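Side-chain contacts in conserved domain protein (Bacillus anthracis, PDB 3FBQ), which is of unknown function but is built largely of antiparallel beta sheets and carries DUF4179 and DUF5643 family sequences, both of the E-set clan: residues D8-L13 and S55-L60; G19-Y24 and S210-G215. One frame throughout, in Å; residues are numbered along the deposited sequence.

Interaction 1 (D8-L13 and S55-L60); sequences DIFRFL and SITYSL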
loop_
_atom_site.group_PDB
_atom_site.type_symbol
_atom_site.label_atom_id
_atom_site.label_comp_id
_atom_site.label_asym_id
_atom_site.label_seq_id
_atom_site.Cartn_x
_atom_site.Cartn_y
_atom_site.Cartn_z
ATOM N N ASP A 8 2.857 -27.821 -8.470
ATOM C CA ASP A 8 1.976 -27.073 -9.356
ATOM C C ASP A 8 1.136 -26.104 -8.472
ATOM O O ASP A 8 0.131 -26.515 -7.840
ATOM C CB ASP A 8 1.155 -28.059 -10.212
ATOM C CG ASP A 8 -0.061 -27.423 -10.858
ATOM O OD1 ASP A 8 -0.486 -26.325 -10.429
ATOM O OD2 ASP A 8 -0.641 -28.008 -11.801
ATOM N N ILE A 9 1.529 -24.824 -8.408
ATOM C CA ILE A 9 0.832 -24.016 -7.445
ATOM C C ILE A 9 -0.655 -23.799 -7.849
ATOM O O ILE A 9 -1.557 -23.756 -6.979
ATOM C CB ILE A 9 1.550 -22.805 -6.789
ATOM C CG1 ILE A 9 0.755 -21.576 -7.056
ATOM C CG2 ILE A 9 3.145 -22.671 -6.903
ATOM C CD1 ILE A 9 -0.174 -21.253 -5.825
ATOM N N PHE A 10 -0.925 -23.748 -9.155
ATOM C CA PHE A 10 -2.280 -23.520 -9.624
ATOM C C PHE A 10 -3.281 -24.557 -9.110
ATOM O O PHE A 10 -4.375 -24.179 -8.732
ATOM C CB PHE A 10 -2.335 -23.581 -11.143
ATOM C CG PHE A 10 -1.683 -22.409 -11.867
ATOM C CD1 PHE A 10 -2.357 -21.205 -12.026
ATOM C CD2 PHE A 10 -0.433 -22.572 -12.495
ATOM C CE1 PHE A 10 -1.772 -20.176 -12.750
ATOM C CE2 PHE A 10 0.133 -21.538 -13.191
ATOM C CZ PHE A 10 -0.538 -20.337 -13.311
ATOM N N ARG A 11 -2.943 -25.853 -9.195
ATOM C CA ARG A 11 -3.783 -26.916 -8.682
ATOM C C ARG A 11 -3.721 -26.898 -7.148
ATOM O O ARG A 11 -4.719 -27.149 -6.504
ATOM C CB ARG A 11 -3.316 -28.296 -9.179
ATOM C CG ARG A 11 -3.777 -28.766 -10.589
ATOM C CD ARG A 11 -3.007 -30.083 -11.005
ATOM N NE ARG A 11 -3.018 -30.305 -12.470
ATOM C CZ ARG A 11 -2.648 -31.414 -13.133
ATOM N NH1 ARG A 11 -2.141 -32.502 -12.507
ATOM N NH2 ARG A 11 -2.796 -31.422 -14.458
ATOM N N PHE A 12 -2.569 -26.573 -6.554
ATOM C CA PHE A 12 -2.514 -26.615 -5.132
ATOM C C PHE A 12 -3.504 -25.636 -4.551
ATOM O O PHE A 12 -4.050 -25.827 -3.489
ATOM C CB PHE A 12 -1.123 -26.354 -4.590
ATOM C CG PHE A 12 -1.021 -26.574 -3.091
ATOM C CD1 PHE A 12 -1.391 -27.808 -2.532
ATOM C CD2 PHE A 12 -0.544 -25.536 -2.230
ATOM C CE1 PHE A 12 -1.260 -28.007 -1.116
ATOM C CE2 PHE A 12 -0.425 -25.716 -0.872
ATOM C CZ PHE A 12 -0.786 -26.934 -0.279
ATOM N N LEU A 13 -3.746 -24.582 -5.284
ATOM C CA LEU A 13 -4.602 -23.516 -4.837
ATOM C C LEU A 13 -6.064 -23.619 -5.210
ATOM O O LEU A 13 -6.861 -22.735 -4.852
ATOM C CB LEU A 13 -4.032 -22.223 -5.376
ATOM C CG LEU A 13 -2.884 -21.741 -4.491
ATOM C CD1 LEU A 13 -2.530 -20.356 -4.938
ATOM C CD2 LEU A 13 -3.230 -21.714 -2.996
ATOM N N SER A 55 -2.293 -14.312 -14.822
ATOM C CA SER A 55 -2.288 -15.014 -13.574
ATOM C C SER A 55 -0.876 -15.398 -13.357
ATOM O O SER A 55 -0.129 -15.756 -14.288
ATOM C CB SER A 55 -3.220 -16.223 -13.517
ATOM O OG SER A 55 -4.306 -16.105 -14.442
ATOM N N ILE A 56 -0.498 -15.260 -12.104
ATOM C CA ILE A 56 0.857 -15.391 -11.681
ATOM C C ILE A 56 0.915 -16.208 -10.399
ATOM O O ILE A 56 0.018 -16.128 -9.530
ATOM C CB ILE A 56 1.361 -13.984 -11.468
ATOM C CG1 ILE A 56 2.350 -13.701 -12.535
ATOM C CG2 ILE A 56 1.740 -13.597 -9.954
ATOM C CD1 ILE A 56 2.887 -12.366 -12.317
ATOM N N THR A 57 1.999 -16.958 -10.283
ATOM C CA THR A 57 2.180 -17.906 -9.229
ATOM C C THR A 57 3.480 -17.533 -8.531
ATOM O O THR A 57 4.453 -17.097 -9.187
ATOM C CB THR A 57 2.145 -19.270 -9.903
ATOM O OG1 THR A 57 0.829 -19.841 -9.705
ATOM C CG2 THR A 57 3.143 -20.165 -9.389
ATOM N N TYR A 58 3.516 -17.619 -7.208
ATOM C CA TYR A 58 4.721 -17.190 -6.543
ATOM C C TYR A 58 4.973 -17.942 -5.283
ATOM O O TYR A 58 4.069 -18.574 -4.736
ATOM C CB TYR A 58 4.658 -15.691 -6.226
ATOM C CG TYR A 58 3.589 -15.372 -5.211
ATOM C CD1 TYR A 58 2.280 -15.005 -5.618
ATOM C CD2 TYR A 58 3.858 -15.475 -3.846
ATOM C CE1 TYR A 58 1.323 -14.757 -4.731
ATOM C CE2 TYR A 58 2.873 -15.227 -2.909
ATOM C CZ TYR A 58 1.615 -14.847 -3.357
ATOM O OH TYR A 58 0.654 -14.601 -2.412
ATOM N N SER A 59 6.207 -17.836 -4.799
ATOM C CA SER A 59 6.571 -18.282 -3.459
ATOM C C SER A 59 7.071 -17.151 -2.630
ATOM O O SER A 59 7.531 -16.146 -3.124
ATOM C CB SER A 59 7.649 -19.338 -3.514
ATOM O OG SER A 59 7.425 -20.030 -4.713
ATOM N N LEU A 60 7.007 -17.346 -1.337
ATOM C CA LEU A 60 7.418 -16.346 -0.436
ATOM C C LEU A 60 8.126 -17.146 0.659
ATOM O O LEU A 60 7.522 -18.058 1.216
ATOM C CB LEU A 60 6.159 -15.643 0.044
ATOM C CG LEU A 60 6.264 -14.592 1.126
ATOM C CD1 LEU A 60 6.883 -13.415 0.472
ATOM C CD2 LEU A 60 4.883 -14.270 1.675
#
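A short N-terminal helix, residues 9-12, packs on the middle strand of a five-stranded antiparallel sheet by setting Ile9 and Phe10 around Thr57. The threonine points from strand 53-62 toward the helix; Ile9 meets both of its branches, Phe10 the hydroxyl alone. Its methyl CG2 lies alongside Ile9, 3.5 Å from Ile9 CG2 and also near Ile9 CG1, in an ordinary aliphatic contact. Its hydroxyl OG1 lies beside Ile9 CG1, at 3.2 Å, and sits over the centre of the Phe10 ring, 3.8 Å above the ring plane, with all six ring carbons at similar distances. Phe10 takes up this position with CG beside the backbone N and anti to the carbonyl carbon (chi1 -71°), which carries the ring toward the strand. Ser55, two residues earlier on the same side of the strand, meets the ring at its edge, Ser55 CB lying 4.3 Å from Phe10 CE1. At the start of the helix, Asp8 is the N-cap: its OD1 accepts from Arg11 N at 2.8 Å in a nearly straight bond (173°). Met101 of strand 97-106 and Asp46 of strand 40-49 also touch Phe10. This is buried helix-on-sheet packing, with an N-capped single-turn helix packed on one face of an antiparallel sheet.

Interaction 2 (G19-Y24 and S210-G215); sequences GLYENY and SGEGNG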
loop_
_atom_site.group_PDB
_atom_site.type_symbol
_atom_site.label_atom_id
_atom_site.label_comp_id
_atom_site.label_asym_id
_atom_site.label_seq_id
_atom_site.Cartn_x
_atom_site.Cartn_y
_atom_site.Cartn_z
ATOM N N GLY A 19 -11.331 -27.548 -10.690
ATOM C CA GLY A 19 -11.268 -27.734 -12.136
ATOM C C GLY A 19 -10.603 -26.601 -12.934
ATOM O O GLY A 19 -9.814 -26.884 -13.844
ATOM N N LEU A 20 -10.901 -25.338 -12.609
ATOM C CA LEU A 20 -10.492 -24.250 -13.477
ATOM C C LEU A 20 -8.986 -24.261 -13.778
ATOM O O LEU A 20 -8.570 -24.242 -14.974
ATOM C CB LEU A 20 -10.940 -22.894 -12.944
ATOM C CG LEU A 20 -11.138 -21.706 -13.928
ATOM C CD1 LEU A 20 -10.627 -20.428 -13.349
ATOM C CD2 LEU A 20 -10.528 -21.832 -15.310
ATOM N N TYR A 21 -8.170 -24.331 -12.716
ATOM C CA TYR A 21 -6.710 -24.211 -12.885
ATOM C C TYR A 21 -6.011 -25.449 -13.390
ATOM O O TYR A 21 -4.805 -25.408 -13.749
ATOM C CB TYR A 21 -6.025 -23.628 -11.645
ATOM C CG TYR A 21 -6.455 -22.227 -11.513
ATOM C CD1 TYR A 21 -6.048 -21.251 -12.442
ATOM C CD2 TYR A 21 -7.327 -21.871 -10.534
ATOM C CE1 TYR A 21 -6.485 -19.951 -12.358
ATOM C CE2 TYR A 21 -7.773 -20.575 -10.431
ATOM C CZ TYR A 21 -7.369 -19.618 -11.341
ATOM O OH TYR A 21 -7.895 -18.325 -11.179
ATOM N N GLU A 22 -6.790 -26.522 -13.463
ATOM C CA GLU A 22 -6.258 -27.799 -13.865
ATOM C C GLU A 22 -5.207 -27.761 -15.016
ATOM O O GLU A 22 -4.168 -28.391 -14.871
ATOM C CB GLU A 22 -7.348 -28.830 -14.128
ATOM C CG GLU A 22 -6.800 -29.832 -15.159
ATOM C CD GLU A 22 -7.160 -31.308 -14.910
ATOM O OE1 GLU A 22 -8.389 -31.609 -14.866
ATOM O OE2 GLU A 22 -6.210 -32.150 -14.821
ATOM N N ASN A 23 -5.419 -26.993 -16.101
ATOM C CA ASN A 23 -4.402 -26.951 -17.175
ATOM C C ASN A 23 -3.529 -25.754 -17.262
ATOM O O ASN A 23 -2.871 -25.549 -18.281
ATOM C CB ASN A 23 -4.996 -27.197 -18.538
ATOM C CG ASN A 23 -5.899 -28.338 -18.521
ATOM O OD1 ASN A 23 -5.468 -29.462 -18.249
ATOM N ND2 ASN A 23 -7.193 -28.077 -18.745
ATOM N N TYR A 24 -3.463 -24.989 -16.194
ATOM C CA TYR A 24 -2.726 -23.745 -16.244
ATOM C C TYR A 24 -1.178 -23.912 -16.264
ATOM O O TYR A 24 -0.476 -23.229 -17.020
ATOM C CB TYR A 24 -3.214 -22.827 -15.117
ATOM C CG TYR A 24 -4.357 -21.983 -15.542
ATOM C CD1 TYR A 24 -4.233 -20.614 -15.639
ATOM C CD2 TYR A 24 -5.560 -22.538 -15.869
ATOM C CE1 TYR A 24 -5.278 -19.833 -16.040
ATOM C CE2 TYR A 24 -6.613 -21.771 -16.303
ATOM C CZ TYR A 24 -6.453 -20.417 -16.392
ATOM O OH TYR A 24 -7.502 -19.657 -16.818
ATOM N N SER A 210 -16.970 -25.442 -13.726
ATOM C CA SER A 210 -16.367 -24.579 -12.717
ATOM C C SER A 210 -15.746 -23.352 -13.363
ATOM O O SER A 210 -15.155 -23.420 -14.468
ATOM C CB SER A 210 -15.266 -25.300 -11.910
ATOM O OG SER A 210 -15.825 -26.244 -10.982
ATOM N N GLY A 211 -15.892 -22.234 -12.646
ATOM C CA GLY A 211 -15.528 -20.926 -13.124
ATOM C C GLY A 211 -15.376 -19.982 -11.976
ATOM O O GLY A 211 -15.700 -20.322 -10.870
ATOM N N GLU A 212 -14.938 -18.762 -12.264
ATOM C CA GLU A 212 -14.616 -17.773 -11.257
ATOM C C GLU A 212 -14.755 -16.393 -11.846
ATOM O O GLU A 212 -14.109 -16.120 -12.823
ATOM C CB GLU A 212 -13.143 -17.953 -10.932
ATOM C CG GLU A 212 -12.829 -17.795 -9.500
ATOM C CD GLU A 212 -11.643 -18.647 -9.102
ATOM O OE1 GLU A 212 -10.464 -18.242 -9.415
ATOM O OE2 GLU A 212 -11.918 -19.728 -8.493
ATOM N N GLY A 213 -15.543 -15.510 -11.249
ATOM C CA GLY A 213 -15.641 -14.122 -11.722
ATOM C C GLY A 213 -14.255 -13.504 -11.931
ATOM O O GLY A 213 -13.290 -13.980 -11.351
ATOM N N ASN A 214 -14.158 -12.495 -12.800
ATOM C CA ASN A 214 -12.938 -11.726 -13.025
ATOM C C ASN A 214 -13.180 -10.295 -12.698
ATOM O O ASN A 214 -12.312 -9.467 -12.978
ATOM C CB ASN A 214 -12.517 -11.745 -14.492
ATOM C CG ASN A 214 -12.476 -13.130 -15.054
ATOM O OD1 ASN A 214 -12.064 -14.083 -14.364
ATOM N ND2 ASN A 214 -12.903 -13.270 -16.329
ATOM N N GLY A 215 -14.372 -9.996 -12.168
ATOM C CA GLY A 215 -14.724 -8.663 -11.732
ATOM C C GLY A 215 -15.818 -8.041 -12.570
ATOM O O GLY A 215 -16.000 -8.413 -13.731
#
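Tyr21 reaches Glu212 through its hydroxyl, with Tyr21 OH donating to Glu212 OE1 at 3.1 Å. The carboxylate oxygen is met nearly along its C-O axis and lies near the plane of the phenol ring, at its edge. The two side chains cross at about a right angle, and the ring and carboxylate planes are turned 48° apart. Glu212 covers the distance with a chain extended beyond CG (chi2 150°), which lets the carboxylate of an exposed strand residue reach the hydroxyl of a buried tyrosine. Beside this bond, Leu20 CD1 packs against Glu212 CB at 4.3 Å and also covers one face of the Tyr21 ring, offset toward the rim. Leu20 CG approaches Ser210 O at 4.4 Å, a looser contact. The contact joins the loop between helices 9-12 and 24-27 to strand 208-218 of the eight-stranded antiparallel sheet, and thus links a DUF4179 sequence to a DUF5643 one. Within the loop, Tyr21 CD1 stands 3.5 Å above the Tyr24 ring, over its centre, while Glu22 N bonds back to Gly19 O. Asp14 OD2 accepts from Tyr21 N, and Met101 of strand 97-106 touches the Tyr21 side chain. On the strand side, Ser210 OG is hydrogen-bonded to Thr18 O, and the backbones of Ser210 and Glu212 pair with Gln231 and Thr229 of strand 224-231.

Interactions 1 and 2 have centres about 13 Å apart and meet directly, mostly through residues 8-13 and 19-24, though Ser55 OG also lies 4.2 Å from Tyr24 CE1. Phe10 is common to both surroundings: Phe10 CD1 lies 3.6 Å from Tyr24 CB, their rings meet at about 45°, and Phe10 O is 3.4 Å from Tyr21 CB. A salt bridge between Arg11 NH2 and Glu22 OE2, at 3.5 Å, adds a charged tie, and Arg11 NE also bonds to Glu22 O. The N-terminal region therefore packs on the five-stranded sheet through interaction 1 and on the eight-stranded sheet through interaction 2. Met101 touches both Phe10 and Tyr21, bringing strand 97-106 against both contacts.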